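Local structure of neisseria adhesin A (Neisseria meningitidis, 4CJD) at residues A[23-28]-A[34-39]. The protein probably acts as a trimeric surface adhesin that attaches meningococci to human epithelial cells and promotes bacterial uptake. Residues are numbered along the deposited sequence; the frame is centred on the assembly and turned at random.
Sequences NTQDIN and DTIYDI
Gln-25 is the only residue of segment 23-28, the last residues of helix 9-28, that touches segment 34-39, and its carboxamide bridges a gap of 8.8 Å between its own CA and that of Ile-36. Asn-23 and Ile-27 face the trimer interior instead, Asn-23 packing on Asn-23 of a second and a third subunit and Ile-27 on Ile-27 of the second subunit. The Gln-25 side chain projects from the helix toward the strand. CG lies beside the backbone N (chi1 -69°), anti to the carbonyl carbon, and the chain runs on extended (chi2 -170°), carrying the amide across. There NE2 donates a weak, strongly bent hydrogen bond to Thr-35 O (3.0 Å, N-H...O angle 124°), a carbonyl that is also bound by Tyr-21 OH from the preceding helical turn. Two waters widen this narrow link. One accepts from Gln-25 NE2 (2.9 Å) and donates to Asp-34 OD2, whose carboxylate forms a salt bridge with Lys-31 through OD1. The other donates to Gln-25 OE1 (2.7 Å) and accepts from Tyr-37 N. Both ends of the amide are thus engaged, the oxygen as acceptor and the nitrogen as donor, which should fix its rotation. Direct van der Waals contact is slight: the Gln-25 and Ile-36 side chains cross at about a right angle, and the amide oxygen OE1 comes no nearer than 4.2 Å to Ile-36 CG1. This solvated, mainly polar contact therefore joins the outer face of helix 9-28 to the first strand of the antiparallel hairpin 35-48, which projects beside the three-helix core as part of the wing-like insertion of the NadA head, a trimeric coiled-coil fold.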
ATOM      1  N   ASN A  23     -10.001 -21.613 -29.877  1.00 14.79           N
ATOM      2  CA  ASN A  23      -9.176 -20.472 -29.501  1.00 13.96           C
ATOM      3  C   ASN A  23      -9.987 -19.206 -29.392  1.00 13.44           C
ATOM      4  O   ASN A  23      -9.769 -18.369 -28.495  1.00 16.64           O
ATOM      5  CB  ASN A  23      -8.046 -20.281 -30.519  1.00 14.55           C
ATOM      6  CG  ASN A  23      -7.003 -21.387 -30.427  1.00 21.66           C
ATOM      7  OD1 ASN A  23      -6.986 -22.123 -29.469  1.00 24.69           O
ATOM      8  ND2 ASN A  23      -6.164 -21.509 -31.427  1.00 15.49           N
ATOM      9  N   THR A  24     -10.934 -19.035 -30.310  1.00 13.93           N
ATOM     10  CA  THR A  24     -11.816 -17.856 -30.249  1.00 13.62           C
ATOM     11  C   THR A  24     -12.643 -17.853 -28.949  1.00 16.54           C
ATOM     12  O   THR A  24     -12.759 -16.812 -28.279  1.00 13.71           O
ATOM     13  CB  THR A  24     -12.712 -17.820 -31.529  1.00 17.58           C
ATOM     14  OG1 THR A  24     -11.844 -17.793 -32.662  1.00 20.41           O
ATOM     15  CG2 THR A  24     -13.666 -16.603 -31.551  1.00 18.27           C
ATOM     16  N   GLN A  25     -13.155 -19.023 -28.522  1.00 15.90           N
ATOM     17  CA  GLN A  25     -13.803 -19.081 -27.202  1.00 13.19           C
ATOM     18  C   GLN A  25     -12.838 -18.817 -26.045  1.00 14.76           C
ATOM     19  O   GLN A  25     -13.204 -18.134 -25.071  1.00 11.95           O
ATOM     20  CB  GLN A  25     -14.490 -20.445 -26.980  1.00 15.31           C
ATOM     21  CG  GLN A  25     -15.706 -20.662 -27.847  1.00 21.06           C
ATOM     22  CD  GLN A  25     -16.501 -21.890 -27.448  1.00 18.84           C
ATOM     23  OE1 GLN A  25     -15.945 -22.966 -27.223  1.00 18.63           O
ATOM     24  NE2 GLN A  25     -17.810 -21.736 -27.373  1.00 16.88           N
ATOM     25  N   ASP A  26     -11.609 -19.351 -26.126  1.00 12.63           N
ATOM     26  CA  ASP A  26     -10.600 -19.011 -25.126  1.00 15.15           C
ATOM     27  C   ASP A  26     -10.384 -17.510 -25.012  1.00 17.86           C
ATOM     28  O   ASP A  26     -10.243 -16.944 -23.906  1.00 13.24           O
ATOM     29  CB  ASP A  26      -9.244 -19.670 -25.434  1.00 12.03           C
ATOM     30  CG  ASP A  26      -9.198 -21.104 -25.008  1.00 23.86           C
ATOM     31  OD1 ASP A  26     -10.160 -21.570 -24.366  1.00 21.84           O
ATOM     32  OD2 ASP A  26      -8.209 -21.757 -25.311  1.00 26.59           O
ATOM     33  N   ILE A  27     -10.350 -16.850 -26.151  1.00 11.78           N
ATOM     34  CA  ILE A  27     -10.068 -15.407 -26.137  1.00 12.50           C
ATOM     35  C   ILE A  27     -11.265 -14.555 -25.722  1.00 15.17           C
ATOM     36  O   ILE A  27     -11.139 -13.562 -24.964  1.00 13.46           O
ATOM     37  CB  ILE A  27      -9.546 -14.958 -27.529  1.00 11.36           C
ATOM     38  CG1 ILE A  27      -8.123 -15.508 -27.749  1.00 14.82           C
ATOM     39  CG2 ILE A  27      -9.525 -13.383 -27.698  1.00 11.17           C
ATOM     40  CD1 ILE A  27      -7.709 -15.476 -29.255  1.00 12.74           C
ATOM     41  N   ASN A  28     -12.432 -14.940 -26.198  1.00 11.30           N
ATOM     42  CA  ASN A  28     -13.628 -14.093 -26.038  1.00 15.81           C
ATOM     43  C   ASN A  28     -14.599 -14.608 -25.013  1.00 14.79           C
ATOM     44  O   ASN A  28     -15.519 -13.896 -24.619  1.00 11.76           O
ATOM     45  CB  ASN A  28     -14.364 -13.933 -27.370  1.00 15.52           C
ATOM     46  CG  ASN A  28     -13.510 -13.219 -28.404  1.00 21.29           C
ATOM     47  OD1 ASN A  28     -13.177 -12.076 -28.227  1.00 22.04           O
ATOM     48  ND2 ASN A  28     -13.102 -13.922 -29.438  1.00 21.09           N
ATOM     49  N   ASP A  34     -23.815 -21.847 -25.174  1.00 19.87           N
ATOM     50  CA  ASP A  34     -22.949 -21.705 -26.352  1.00 18.25           C
ATOM     51  C   ASP A  34     -22.532 -23.085 -26.889  1.00 25.72           C
ATOM     52  O   ASP A  34     -22.346 -24.030 -26.127  1.00 22.57           O
ATOM     53  CB  ASP A  34     -21.696 -20.900 -26.047  1.00 16.94           C
ATOM     54  CG  ASP A  34     -21.968 -19.427 -25.824  1.00 17.02           C
ATOM     55  OD1 ASP A  34     -23.108 -18.952 -25.937  1.00 20.34           O
ATOM     56  OD2 ASP A  34     -21.018 -18.749 -25.477  1.00 16.69           O
ATOM     57  N   THR A  35     -22.380 -23.203 -28.200  1.00 20.33           N
ATOM     58  CA  THR A  35     -21.950 -24.474 -28.761  1.00 20.32           C
ATOM     59  C   THR A  35     -20.471 -24.678 -28.475  1.00 19.46           C
ATOM     60  O   THR A  35     -19.642 -23.763 -28.632  1.00 18.49           O
ATOM     61  CB  THR A  35     -22.185 -24.544 -30.292  1.00 28.93           C
ATOM     62  OG1 THR A  35     -23.540 -24.212 -30.572  1.00 29.80           O
ATOM     63  CG2 THR A  35     -21.881 -25.969 -30.850  1.00 22.88           C
ATOM     64  N   ILE A  36     -20.148 -25.869 -28.020  1.00 19.91           N
ATOM     65  CA  ILE A  36     -18.763 -26.293 -27.875  1.00 19.45           C
ATOM     66  C   ILE A  36     -18.492 -27.316 -29.007  1.00 26.07           C
ATOM     67  O   ILE A  36     -19.270 -28.242 -29.184  1.00 26.54           O
ATOM     68  CB  ILE A  36     -18.527 -26.928 -26.525  1.00 21.29           C
ATOM     69  CG1 ILE A  36     -18.407 -25.837 -25.441  1.00 21.37           C
ATOM     70  CG2 ILE A  36     -17.240 -27.843 -26.565  1.00 25.19           C
ATOM     71  CD1 ILE A  36     -18.508 -26.462 -24.015  1.00 23.63           C
ATOM     72  N   TYR A  37     -17.430 -27.121 -29.792  1.00 23.07           N
ATOM     73  CA  TYR A  37     -17.144 -28.007 -30.926  1.00 24.50           C
ATOM     74  C   TYR A  37     -15.893 -28.841 -30.691  1.00 24.75           C
ATOM     75  O   TYR A  37     -14.913 -28.377 -30.112  1.00 20.94           O
ATOM     76  CB  TYR A  37     -16.935 -27.215 -32.218  1.00 23.15           C
ATOM     77  CG  TYR A  37     -18.158 -26.631 -32.852  1.00 27.37           C
ATOM     78  CD1 TYR A  37     -18.973 -27.397 -33.686  1.00 29.12           C
ATOM     79  CD2 TYR A  37     -18.487 -25.301 -32.652  1.00 32.07           C
ATOM     80  CE1 TYR A  37     -20.112 -26.847 -34.284  1.00 31.02           C
ATOM     81  CE2 TYR A  37     -19.603 -24.738 -33.254  1.00 32.04           C
ATOM     82  CZ  TYR A  37     -20.398 -25.508 -34.074  1.00 36.40           C
ATOM     83  OH  TYR A  37     -21.502 -24.922 -34.642  1.00 39.33           O
ATOM     84  N   ASP A  38     -15.936 -30.070 -31.178  1.00 30.48           N
ATOM     85  CA  ASP A  38     -14.746 -30.891 -31.308  1.00 30.38           C
ATOM     86  C   ASP A  38     -14.842 -31.644 -32.619  1.00 29.42           C
ATOM     87  O   ASP A  38     -15.753 -31.417 -33.414  1.00 31.83           O
ATOM     88  CB  ASP A  38     -14.580 -31.848 -30.132  1.00 34.48           C
ATOM     89  CG  ASP A  38     -15.648 -32.947 -30.095  1.00 42.65           C
ATOM     90  OD1 ASP A  38     -16.658 -32.888 -30.841  1.00 44.95           O
ATOM     91  OD2 ASP A  38     -15.468 -33.886 -29.294  1.00 47.43           O
ATOM     92  N   ILE A  39     -13.882 -32.524 -32.838  1.00 32.37           N
ATOM     93  CA  ILE A  39     -13.817 -33.300 -34.049  1.00 36.34           C
ATOM     94  C   ILE A  39     -14.103 -34.740 -33.677  1.00 40.36           C
ATOM     95  O   ILE A  39     -13.513 -35.256 -32.725  1.00 41.43           O
ATOM     96  CB  ILE A  39     -12.433 -33.190 -34.705  1.00 35.44           C
ATOM     97  CG1 ILE A  39     -12.247 -31.820 -35.368  1.00 31.39           C
ATOM     98  CG2 ILE A  39     -12.238 -34.324 -35.699  1.00 32.65           C
ATOM     99  CD1 ILE A  39     -12.932 -31.712 -36.744  1.00 32.61           C
TER
HETATM  100  O   HOH W   1     -19.018 -19.101 -27.469  1.00 21.80           O
HETATM  101  O   HOH W   2     -15.546 -25.168 -28.730  1.00 22.46           O